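Local coordinates for protein-glutamine gamma-glutamyltransferase (Pseudomonas aeruginosa PAO1, PDB 6G49), which displays protein-glutamine gamma-glutamyltransferase activity in its periplasmic domain and is critical for the viability of the bacterium, perhaps through a function linked to the cell wall, at residues 59-62 and 63-67; 229-232 and 233-237; 252-256 and 257-261. All coordinates share one frame; numbering follows the deposited sequence.

Contact 1 (59-62 and 63-67); sequences VRFE and GALPP. With PO4 (phosphate ion), chain H.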
# COMPACT_ATOMS: atom_id res chain seq x y z
N VAL A 59 12.43 0.53 14.51
CA VAL A 59 11.23 0.87 15.28
C VAL A 59 11.32 0.21 16.65
O VAL A 59 11.58 -0.98 16.75
CB VAL A 59 9.92 0.43 14.59
CG1 VAL A 59 8.70 0.88 15.37
CG2 VAL A 59 9.82 0.94 13.20
N ARG A 60 10.93 0.96 17.66
CA ARG A 60 10.83 0.46 19.03
C ARG A 60 9.41 0.78 19.55
O ARG A 60 9.03 1.93 19.57
CB ARG A 60 11.89 1.11 19.92
CG ARG A 60 12.29 0.29 21.13
CD ARG A 60 13.56 0.85 21.77
NE ARG A 60 14.77 0.09 21.49
CZ ARG A 60 15.93 0.63 21.14
NH1 ARG A 60 16.03 1.94 21.01
NH2 ARG A 60 16.99 -0.12 20.92
N PHE A 61 8.65 -0.23 19.95
CA PHE A 61 7.31 -0.04 20.44
C PHE A 61 7.33 0.20 21.96
O PHE A 61 8.20 -0.37 22.65
CB PHE A 61 6.48 -1.29 20.13
CG PHE A 61 5.97 -1.31 18.70
CD1 PHE A 61 6.71 -1.87 17.68
CD2 PHE A 61 4.76 -0.72 18.42
CE1 PHE A 61 6.20 -1.85 16.38
CE2 PHE A 61 4.23 -0.73 17.13
CZ PHE A 61 4.97 -1.30 16.13
N GLU A 62 6.38 1.01 22.46
CA GLU A 62 6.24 1.19 23.93
C GLU A 62 5.87 -0.13 24.60
O GLU A 62 6.43 -0.47 25.67
CB GLU A 62 5.25 2.30 24.21
CG GLU A 62 5.81 3.67 23.93
CD GLU A 62 5.08 4.83 24.58
OE1 GLU A 62 4.14 4.55 25.34
OE2 GLU A 62 5.44 6.00 24.30
N GLY A 63 4.93 -0.87 24.03
CA GLY A 63 4.51 -2.19 24.56
C GLY A 63 5.00 -3.35 23.73
O GLY A 63 6.10 -3.28 23.15
N ALA A 64 4.15 -4.38 23.61
CA ALA A 64 4.47 -5.60 22.90
C ALA A 64 4.47 -5.30 21.40
O ALA A 64 3.76 -4.39 20.93
CB ALA A 64 3.48 -6.69 23.24
N LEU A 65 5.32 -6.02 20.67
CA LEU A 65 5.38 -5.90 19.25
C LEU A 65 4.03 -6.37 18.70
O LEU A 65 3.59 -7.47 19.06
CB LEU A 65 6.51 -6.81 18.77
CG LEU A 65 6.85 -6.71 17.29
CD1 LEU A 65 7.38 -5.32 16.98
CD2 LEU A 65 7.86 -7.77 16.90
N PRO A 66 3.32 -5.63 17.82
CA PRO A 66 2.13 -6.19 17.20
C PRO A 66 2.48 -7.42 16.37
O PRO A 66 3.63 -7.62 15.97
CB PRO A 66 1.63 -5.10 16.26
CG PRO A 66 2.20 -3.84 16.85
CD PRO A 66 3.54 -4.24 17.41
N PRO A 67 1.50 -8.30 16.09
CA PRO A 67 1.72 -9.42 15.17
C PRO A 67 2.18 -8.92 13.78
O PRO A 67 1.75 -7.86 13.33
CB PRO A 67 0.32 -10.03 15.01
CG PRO A 67 -0.50 -9.51 16.16
CD PRO A 67 0.12 -8.19 16.57
P PO4 H . 20.67 0.16 19.87
O1 PO4 H . 19.26 0.57 20.42
O2 PO4 H . 20.86 -1.32 19.62
O3 PO4 H . 21.10 0.93 18.62
O4 PO4 H . 21.83 0.43 20.82
O HOH W 1 8.72 -2.89 23.93

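Contact 2 (229-232 and 233-237); sequences DGVD and DFLFD. With PO4 (phosphate ion), chain E.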
# COMPACT_ATOMS: atom_id res chain seq x y z
N ASP A 229 -0.44 -4.05 -22.67
CA ASP A 229 -1.60 -4.36 -21.86
C ASP A 229 -1.13 -5.13 -20.62
O ASP A 229 -1.44 -6.32 -20.48
CB ASP A 229 -2.67 -5.10 -22.63
CG ASP A 229 -3.11 -4.31 -23.85
OD1 ASP A 229 -3.70 -3.24 -23.67
OD2 ASP A 229 -2.77 -4.72 -24.96
N GLY A 230 -0.40 -4.44 -19.76
CA GLY A 230 0.34 -5.09 -18.66
C GLY A 230 -0.56 -5.72 -17.61
O GLY A 230 -0.22 -6.73 -16.96
N VAL A 231 -1.69 -5.09 -17.31
CA VAL A 231 -2.59 -5.64 -16.34
C VAL A 231 -3.20 -6.93 -16.91
O VAL A 231 -3.30 -7.95 -16.23
CB VAL A 231 -3.68 -4.63 -15.92
CG1 VAL A 231 -4.73 -5.23 -15.01
CG2 VAL A 231 -3.03 -3.42 -15.28
N ASP A 232 -3.69 -6.89 -18.16
CA ASP A 232 -4.24 -8.11 -18.80
C ASP A 232 -3.19 -9.24 -18.80
O ASP A 232 -3.54 -10.38 -18.49
CB ASP A 232 -4.62 -7.81 -20.26
CG ASP A 232 -5.89 -7.00 -20.44
OD1 ASP A 232 -6.44 -6.55 -19.41
OD2 ASP A 232 -6.30 -6.79 -21.67
N ASP A 233 -1.98 -8.91 -19.24
CA ASP A 233 -0.89 -9.92 -19.40
C ASP A 233 -0.63 -10.61 -18.06
O ASP A 233 -0.51 -11.85 -17.95
CB ASP A 233 0.36 -9.31 -20.02
CG ASP A 233 0.17 -8.85 -21.47
OD1 ASP A 233 -0.87 -9.20 -22.07
OD2 ASP A 233 1.00 -8.07 -21.92
N PHE A 234 -0.55 -9.82 -16.99
CA PHE A 234 -0.36 -10.35 -15.65
C PHE A 234 -1.55 -11.17 -15.21
O PHE A 234 -1.40 -12.29 -14.74
CB PHE A 234 -0.02 -9.24 -14.66
CG PHE A 234 -0.14 -9.68 -13.23
CD1 PHE A 234 0.82 -10.54 -12.66
CD2 PHE A 234 -1.16 -9.22 -12.42
CE1 PHE A 234 0.69 -10.96 -11.34
CE2 PHE A 234 -1.29 -9.62 -11.10
CZ PHE A 234 -0.34 -10.48 -10.54
N LEU A 235 -2.79 -10.66 -15.29
CA LEU A 235 -3.93 -11.38 -14.70
C LEU A 235 -4.28 -12.69 -15.46
O LEU A 235 -4.86 -13.54 -14.86
CB LEU A 235 -5.18 -10.50 -14.72
CG LEU A 235 -5.18 -9.38 -13.70
CD1 LEU A 235 -6.40 -8.48 -13.89
CD2 LEU A 235 -5.16 -9.97 -12.29
N PHE A 236 -4.08 -12.68 -16.78
CA PHE A 236 -4.70 -13.74 -17.64
C PHE A 236 -3.64 -14.58 -18.37
O PHE A 236 -3.99 -15.63 -18.89
CB PHE A 236 -5.68 -13.13 -18.64
CG PHE A 236 -6.71 -12.25 -17.99
CD1 PHE A 236 -7.62 -12.77 -17.11
CD2 PHE A 236 -6.76 -10.90 -18.30
CE1 PHE A 236 -8.56 -11.95 -16.50
CE2 PHE A 236 -7.69 -10.08 -17.69
CZ PHE A 236 -8.57 -10.60 -16.77
N ASP A 237 -2.40 -14.11 -18.47
CA ASP A 237 -1.32 -14.80 -19.24
C ASP A 237 -0.23 -15.31 -18.30
O ASP A 237 -0.13 -16.52 -18.07
CB ASP A 237 -0.81 -13.94 -20.39
CG ASP A 237 -1.88 -13.49 -21.37
OD1 ASP A 237 -3.00 -14.06 -21.34
OD2 ASP A 237 -1.59 -12.53 -22.16
P PO4 E . -0.19 -7.27 -25.07
O1 PO4 E . -0.77 -6.18 -25.94
O2 PO4 E . -1.33 -8.23 -24.74
O3 PO4 E . 0.43 -6.63 -23.84
O4 PO4 E . 0.96 -8.02 -25.73

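Contact 3 (252-256 and 257-261); sequences FVLRA and AGIPA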
# COMPACT_ATOMS: atom_id res chain seq x y z
N PHE A 252 -6.69 -1.47 -10.42
CA PHE A 252 -7.22 -1.29 -11.79
C PHE A 252 -8.62 -1.87 -11.90
O PHE A 252 -9.56 -1.17 -12.35
CB PHE A 252 -6.30 -1.90 -12.83
CG PHE A 252 -6.76 -1.69 -14.24
CD1 PHE A 252 -7.80 -2.43 -14.76
CD2 PHE A 252 -6.15 -0.73 -15.01
CE1 PHE A 252 -8.25 -2.20 -16.05
CE2 PHE A 252 -6.59 -0.49 -16.32
CZ PHE A 252 -7.62 -1.25 -16.84
N VAL A 253 -8.77 -3.14 -11.52
CA VAL A 253 -10.04 -3.84 -11.70
C VAL A 253 -11.11 -3.19 -10.83
O VAL A 253 -12.24 -2.98 -11.28
CB VAL A 253 -9.93 -5.35 -11.44
CG1 VAL A 253 -11.29 -6.04 -11.48
CG2 VAL A 253 -9.01 -5.95 -12.45
N LEU A 254 -10.77 -2.78 -9.59
CA LEU A 254 -11.75 -2.11 -8.72
C LEU A 254 -12.22 -0.79 -9.35
O LEU A 254 -13.45 -0.53 -9.38
CB LEU A 254 -11.18 -1.90 -7.31
CG LEU A 254 -10.93 -3.14 -6.48
CD1 LEU A 254 -10.30 -2.76 -5.16
CD2 LEU A 254 -12.18 -3.98 -6.24
N ARG A 255 -11.31 0.00 -9.86
CA ARG A 255 -11.69 1.26 -10.44
C ARG A 255 -12.56 1.01 -11.67
O ARG A 255 -13.55 1.77 -11.90
CB ARG A 255 -10.48 2.03 -10.92
CG ARG A 255 -9.64 2.61 -9.78
CD ARG A 255 -8.63 3.59 -10.30
NE ARG A 255 -7.89 4.21 -9.19
CZ ARG A 255 -7.05 5.21 -9.27
NH1 ARG A 255 -6.71 5.76 -10.43
NH2 ARG A 255 -6.57 5.73 -8.12
N ALA A 256 -12.21 -0.01 -12.46
CA ALA A 256 -12.99 -0.31 -13.68
C ALA A 256 -14.38 -0.82 -13.31
O ALA A 256 -15.30 -0.70 -14.17
CB ALA A 256 -12.25 -1.25 -14.59
N ALA A 257 -14.58 -1.36 -12.12
CA ALA A 257 -15.86 -1.81 -11.61
C ALA A 257 -16.62 -0.69 -10.89
O ALA A 257 -17.63 -0.94 -10.27
CB ALA A 257 -15.69 -2.95 -10.66
N GLY A 258 -16.07 0.52 -10.85
CA GLY A 258 -16.72 1.67 -10.22
C GLY A 258 -16.50 1.80 -8.72
O GLY A 258 -17.21 2.53 -8.09
N ILE A 259 -15.44 1.17 -8.18
CA ILE A 259 -15.09 1.21 -6.77
C ILE A 259 -13.85 2.08 -6.65
O ILE A 259 -12.81 1.73 -7.23
CB ILE A 259 -14.85 -0.21 -6.18
CG1 ILE A 259 -16.11 -1.07 -6.31
CG2 ILE A 259 -14.38 -0.08 -4.73
CD1 ILE A 259 -15.97 -2.50 -5.90
N PRO A 260 -13.88 3.23 -5.92
CA PRO A 260 -12.68 4.05 -5.80
C PRO A 260 -11.61 3.24 -5.05
O PRO A 260 -11.93 2.57 -4.08
CB PRO A 260 -13.15 5.27 -5.01
CG PRO A 260 -14.66 5.26 -5.18
CD PRO A 260 -15.03 3.79 -5.16
N ALA A 261 -10.40 3.28 -5.60
CA ALA A 261 -9.31 2.43 -5.06
C ALA A 261 -8.00 3.10 -5.38
O ALA A 261 -7.87 3.79 -6.40
CB ALA A 261 -9.37 1.05 -5.66

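Contact 1 (59-62 and 63-67)
Phe61 and Pro66 meet in an aromatic-proline CH-pi contact where strand 55-61, in the antiparallel six-stranded sheet, ends and the chain turns back through the loop leading to strand 72-81. The side chain of Phe61 can be followed outward from the backbone. Its CB lies 3.6 Å from Gly63 O, close to the start of the turn. From there CG stands anti to the carbonyl carbon (chi1 -81°), which brings one ring face against Pro66. Phe61 CD1 meets the methyl CD1 of Leu65 obliquely at 3.6 Å, and Leu65 crosses the phenyl group at about a right angle. Pro66 CD faces the whole ring, nearest to Phe61 CZ at 3.5 Å, while Pro66 CG leans toward CE2. Pro66 CD sits almost exactly over the middle of the ring, 12° off its normal, so the proline covers one face. Tyr109 of strand 107-113 and Trp73 of strand 72-81 also touch Phe61, which thus meets the loop and strands of both sheets. The turn itself is bridged by a water that donates to Phe61 O at 2.9 Å and to Gly63 O at 2.8 Å.

Contact 2 (229-232 and 233-237)
Asp229 and Asp233 meet one turn apart in a local contact that runs along helix 230-238 from its N-cap; the helix connects strands 218-219 and 240-241 as a beta-alpha-beta unit of the transglutaminase-like region. Asp229 occupies the N-cap position, and its carbonyl opens the helical ladder by accepting from Asp233 N at 2.9 Å, with the donor nearly in line with the C=O. The next rungs are Phe234 N to Gly230 O, Leu235 N to Val231 O and Phe236 N to Asp232 O. In the Phe234 N to Gly230 O bond the donor stands 39° out of the carbonyl plane; in the last the angle at hydrogen falls to 144°, within the wider pi-type turn at 234-237.

On the acidic side a phosphate ion, probably from the crystallisation liquor, lies beside the helix start, and Asp229 N donates to its O3 at 3.0 Å. Asp233 OD2 lies 2.5 Å from phosphate O3; separately, it accepts from Gly227 N, and Asp229 OD1 is held by Asn184 N. On the inward side Val231 and Leu235 lie alongside one another, pointing the same way, with CG1 of Val231 3.8 Å from CD1 of Leu235. Both reach Ala249 on helix 243-256, the helix that begins at the probable nucleophile Cys243. The buried carboxylate of Asp232 accepts from the backbone N atoms of Arg186 and Ala187. Its plane stands 63° from the ring of Phe236, whose CE2 is 4.1 Å from Asp232 OD1.

Contact 3 (252-256 and 257-261)
A Schellman motif ends helix 243-256, and Arg255 and Leu254 then fasten the chain as it leaves toward strand 261-265. Gly258 takes a positive phi (85°), and two bonds return to the last turn: Ile259 N to Leu254 O at 2.9 Å, and Gly258 N to Arg255 O at 3.0 Å. Leu254 O also receives a weak bond from Ala257 N, whose other acceptor is Val253 O.

Beyond the cap, the chain folds back along two side chains of the helix. Leu254 meets Ala261 through CB, 3.8 Å from the alanine CB, and its CD2 approaches CD1 of Ile259 at 4.1 Å. Leu204 and Val205 of helix 201-214, together with Val290 and Tyr292 of strand 286-294, also touch Leu254, so this apolar patch lies between helix 201-214 and strand 286-294. The chain of Arg255 is straight from CG onward (chi2 -169°, chi3 176°) and so reaches Ala261, the first residue of the strand. There NE and NH2 both donate to one oxygen, Ala261 O, from the same edge of the guanidinium and in its plane. The outer nitrogens are also engaged, NH1 by Gln178 O and NH2 by Glu79 O, which would fix the rotation of the group. The two bonds onto Ala261 O are 2.8 Å from Arg255 NE and 2.9 Å from Arg255 NH2.

Overall arrangement
The three contacts follow one another along the chain without nesting or crossing. Contact 1 comes first, closing the turn between strands 55-61 and 72-81 in the TgpA N-terminal region. Contact 2 follows far along the sequence, forming nearly all of helix 230-238, and contact 3 ends the next helix, 243-256, and leads into strand 261-265. That strand pairs with strand 72-81, so the chain leaving contact 3 enters the same sheet as the chain leaving contact 1. The centres of contacts 1 and 2 are about 39 Å apart, on opposite sides of the chain's centre. Contacts 2 and 3 touch, because Leu235 and Val231 pack against Val253 and Phe252, joining neighbouring helices of the transglutaminase-like region.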